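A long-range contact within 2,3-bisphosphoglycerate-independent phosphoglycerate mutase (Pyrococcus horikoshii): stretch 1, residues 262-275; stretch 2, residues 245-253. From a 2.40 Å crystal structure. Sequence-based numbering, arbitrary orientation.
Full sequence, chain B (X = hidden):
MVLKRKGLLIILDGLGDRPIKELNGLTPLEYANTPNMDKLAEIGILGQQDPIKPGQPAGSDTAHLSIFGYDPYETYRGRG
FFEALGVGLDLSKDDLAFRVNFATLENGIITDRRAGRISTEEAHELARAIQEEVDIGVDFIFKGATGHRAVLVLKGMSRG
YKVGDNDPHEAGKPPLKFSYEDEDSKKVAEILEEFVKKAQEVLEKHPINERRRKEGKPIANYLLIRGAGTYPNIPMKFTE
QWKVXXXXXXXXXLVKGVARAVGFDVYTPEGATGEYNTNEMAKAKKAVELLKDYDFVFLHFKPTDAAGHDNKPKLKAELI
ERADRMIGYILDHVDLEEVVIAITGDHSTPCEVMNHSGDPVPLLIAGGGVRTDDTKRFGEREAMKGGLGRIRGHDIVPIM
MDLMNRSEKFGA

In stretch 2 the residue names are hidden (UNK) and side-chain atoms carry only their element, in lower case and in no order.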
# COMPACT_ATOMS: atom_id res chain seq x y z
N VAL B 262 30.02 0.12 16.46
CA VAL B 262 29.57 1.04 17.50
C VAL B 262 29.10 0.35 18.79
O VAL B 262 28.68 1.02 19.74
CB VAL B 262 28.48 2.03 16.97
CG1 VAL B 262 29.03 2.81 15.78
CG2 VAL B 262 27.20 1.27 16.58
N GLY B 263 29.17 -0.98 18.81
CA GLY B 263 28.82 -1.70 20.03
C GLY B 263 27.54 -2.52 20.13
O GLY B 263 27.17 -2.94 21.23
N PHE B 264 26.86 -2.76 19.01
CA PHE B 264 25.63 -3.56 19.07
C PHE B 264 25.91 -5.06 19.05
O PHE B 264 26.96 -5.50 18.55
CB PHE B 264 24.73 -3.22 17.87
CG PHE B 264 23.97 -1.93 18.02
CD1 PHE B 264 24.61 -0.70 17.89
CD2 PHE B 264 22.60 -1.94 18.30
CE1 PHE B 264 23.90 0.50 18.03
CE2 PHE B 264 21.88 -0.75 18.45
CZ PHE B 264 22.53 0.47 18.31
N ASP B 265 24.98 -5.85 19.61
CA ASP B 265 25.10 -7.31 19.59
C ASP B 265 24.24 -7.71 18.39
O ASP B 265 23.02 -7.82 18.50
CB ASP B 265 24.52 -7.94 20.88
CG ASP B 265 25.40 -7.73 22.09
OD1 ASP B 265 26.63 -7.54 21.92
OD2 ASP B 265 24.89 -7.77 23.23
N VAL B 266 24.87 -7.92 17.24
CA VAL B 266 24.13 -8.25 16.03
C VAL B 266 23.62 -9.69 15.92
O VAL B 266 24.32 -10.66 16.23
CB VAL B 266 24.96 -7.89 14.77
CG1 VAL B 266 24.21 -8.28 13.50
CG2 VAL B 266 25.24 -6.39 14.77
N TYR B 267 22.36 -9.81 15.47
CA TYR B 267 21.70 -11.10 15.29
C TYR B 267 21.18 -11.19 13.86
O TYR B 267 20.74 -10.20 13.28
CB TYR B 267 20.51 -11.24 16.24
CG TYR B 267 20.89 -11.29 17.70
CD1 TYR B 267 21.06 -10.11 18.44
CD2 TYR B 267 21.08 -12.51 18.35
CE1 TYR B 267 21.41 -10.15 19.79
CE2 TYR B 267 21.43 -12.56 19.71
CZ TYR B 267 21.59 -11.38 20.42
OH TYR B 267 21.93 -11.41 21.77
N THR B 268 21.23 -12.41 13.31
CA THR B 268 20.73 -12.67 11.97
C THR B 268 19.90 -13.95 12.11
O THR B 268 20.43 -15.06 12.03
CB THR B 268 21.88 -12.93 10.98
OG1 THR B 268 22.87 -11.89 11.10
CG2 THR B 268 21.34 -12.95 9.55
N PRO B 269 18.59 -13.81 12.35
CA PRO B 269 17.71 -14.98 12.51
C PRO B 269 17.64 -15.85 11.26
O PRO B 269 17.99 -15.42 10.16
CB PRO B 269 16.37 -14.35 12.88
CG PRO B 269 16.38 -13.09 12.07
CD PRO B 269 17.79 -12.56 12.33
N GLU B 270 17.17 -17.09 11.45
CA GLU B 270 17.03 -18.05 10.35
C GLU B 270 16.10 -17.49 9.27
O GLU B 270 14.95 -17.15 9.56
CB GLU B 270 16.46 -19.37 10.88
CG GLU B 270 17.36 -20.09 11.89
CD GLU B 270 18.63 -20.64 11.26
OE1 GLU B 270 18.53 -21.42 10.29
OE2 GLU B 270 19.74 -20.29 11.74
N GLY B 271 16.60 -17.41 8.04
CA GLY B 271 15.77 -16.91 6.94
C GLY B 271 16.10 -15.51 6.45
O GLY B 271 15.77 -15.16 5.30
N ALA B 272 16.74 -14.70 7.29
CA ALA B 272 17.10 -13.33 6.93
C ALA B 272 18.33 -13.32 6.01
O ALA B 272 19.44 -13.64 6.43
CB ALA B 272 17.38 -12.51 8.21
N THR B 273 18.11 -12.93 4.75
CA THR B 273 19.20 -12.92 3.75
C THR B 273 19.54 -11.52 3.22
O THR B 273 20.52 -11.31 2.52
CB THR B 273 18.83 -13.82 2.56
OG1 THR B 273 17.65 -13.31 1.92
CG2 THR B 273 18.56 -15.25 3.03
N GLY B 274 18.66 -10.54 3.53
CA GLY B 274 18.88 -9.19 3.00
C GLY B 274 18.54 -9.11 1.51
O GLY B 274 18.95 -8.21 0.78
N GLU B 275 17.78 -10.13 1.05
CA GLU B 275 17.35 -10.16 -0.34
C GLU B 275 15.84 -10.41 -0.43
O GLU B 275 15.18 -10.72 0.55
CB GLU B 275 18.10 -11.30 -1.06
CG GLU B 275 19.62 -11.09 -1.07
CD GLU B 275 20.29 -12.12 -1.96
OE1 GLU B 275 20.16 -13.30 -1.71
OE2 GLU B 275 21.01 -11.71 -2.88
N UNK B 245 21.79 -1.56 26.85
CA UNK B 245 22.17 -2.82 26.21
C UNK B 245 21.51 -2.64 24.85
O UNK B 245 20.31 -2.33 24.79
c UNK B 245 22.17 -4.29 28.32
c UNK B 245 21.58 -4.04 26.94
c UNK B 245 22.05 -5.68 30.42
n UNK B 245 21.36 -6.80 31.14
c UNK B 245 21.47 -5.45 29.02
N UNK B 246 22.28 -2.81 23.78
CA UNK B 246 21.75 -2.63 22.43
C UNK B 246 21.97 -3.84 21.52
O UNK B 246 23.09 -4.33 21.38
c UNK B 246 22.38 -1.38 21.81
N UNK B 247 20.88 -4.29 20.88
CA UNK B 247 20.93 -5.43 19.96
C UNK B 247 20.35 -5.05 18.60
O UNK B 247 19.54 -4.13 18.50
c UNK B 247 20.15 -6.61 20.54
N UNK B 248 20.75 -5.77 17.55
CA UNK B 248 20.23 -5.48 16.22
C UNK B 248 19.94 -6.72 15.38
O UNK B 248 20.69 -7.70 15.40
N UNK B 249 18.83 -6.67 14.64
CA UNK B 249 18.44 -7.76 13.75
C UNK B 249 18.88 -7.30 12.37
O UNK B 249 18.25 -6.43 11.76
c UNK B 249 16.52 -9.03 12.74
c UNK B 249 16.46 -8.38 15.15
c UNK B 249 16.91 -7.97 13.76
N UNK B 250 19.97 -7.87 11.86
CA UNK B 250 20.50 -7.44 10.58
C UNK B 250 21.01 -8.60 9.72
O UNK B 250 21.51 -9.59 10.24
c UNK B 250 21.67 -6.46 10.81
c UNK B 250 21.27 -5.45 11.90
c UNK B 250 22.07 -5.79 9.49
c UNK B 250 22.41 -4.58 12.38
N UNK B 251 20.88 -8.46 8.40
CA UNK B 251 21.35 -9.50 7.48
C UNK B 251 22.53 -9.01 6.63
O UNK B 251 23.58 -9.66 6.58
c UNK B 251 20.19 -9.97 6.57
N UNK B 252 22.37 -7.86 5.97
CA UNK B 252 23.44 -7.32 5.12
C UNK B 252 24.74 -7.11 5.90
O UNK B 252 24.74 -6.52 6.98
c UNK B 252 21.62 -6.11 3.93
c UNK B 252 24.00 -5.62 3.36
c UNK B 252 23.02 -5.99 4.48
N UNK B 253 25.83 -7.60 5.32
CA UNK B 253 27.16 -7.52 5.93
C UNK B 253 27.60 -6.11 6.36
O UNK B 253 27.96 -5.88 7.52
c UNK B 253 28.20 -8.11 4.96

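Position 245 carries four carbons in a row ending in a nitrogen. The chain is extended, and its end leads away from stretch 1, which it does not touch. This is Lys-245.

Position 246 has one side-chain carbon, its CB. That carbon lies over one face of the Phe-264 ring, 3.5 Å from Phe-264 CE2, in a CH-pi contact. A single methyl means alanine, Ala-246. Its O accepts a hydrogen bond from Asp-265 N at 3.0 Å.

Position 247 again has one carbon. Its CB sits 3.8 Å from Tyr-267 CE1, at the edge of that ring. This is Ala-247. It pairs with Asp-265 in the sheet, and both side chains lie on the same face.

Position 248 has no side-chain atoms, so it is Gly-248. Its N donates to Asp-265 O at 3.2 Å, and its O accepts from Tyr-267 N at 2.7 Å. A CB here would come 4.1 Å from Phe-264 CD2.

Position 249 has three carbons, one carrying the other two. One of the two end carbons lies 3.8 Å from Pro-269 CD. This is Val-249.

Position 250 has four carbons, forked at the first, with one arm two carbons long. Its CB lies 4.1 Å from Val-266 CG1. This is Ile-250. Its N donates to Tyr-267 O at 2.8 Å, and its O accepts from Thr-268 OG1 at 2.8 Å. Ile-250 CD1 would lie 3.3 Å from a CB on Gly-248.

Position 251 has one carbon, pointing toward stretch 1. Its CB is 3.5 Å from Gly-274 N and 4.1 Å from Ala-272 CB. This is Ala-251.

Position 252 has three carbons, one carrying the other two. One of them approaches Gly-274 CA at 4.2 Å. This is Val-252, at the N-cap position just before a helix.

Position 253 has one carbon and is out of reach of stretch 1. It is Ala-253, already in the helix.

The contact is built on two parallel strands, 265-267 and 246-249. Four backbone hydrogen bonds join the stretches, and Thr-268 adds a side-chain bond just beyond the strands. The Phe-264 ring packs on Ala-246 CB, and the edge of the Tyr-267 ring meets Ala-247 CB. After the strand, stretch 1 makes a type II turn from Pro-269 to Ala-272, closed by Ala-272 N to Pro-269 O at 3.2 Å. Gly-274 has positive phi, and a CB there would lie 3.0 Å from Val-252 CG2, so its bare backbone fits this spot.

Stretch 2 245-253: KAAGVIAVA
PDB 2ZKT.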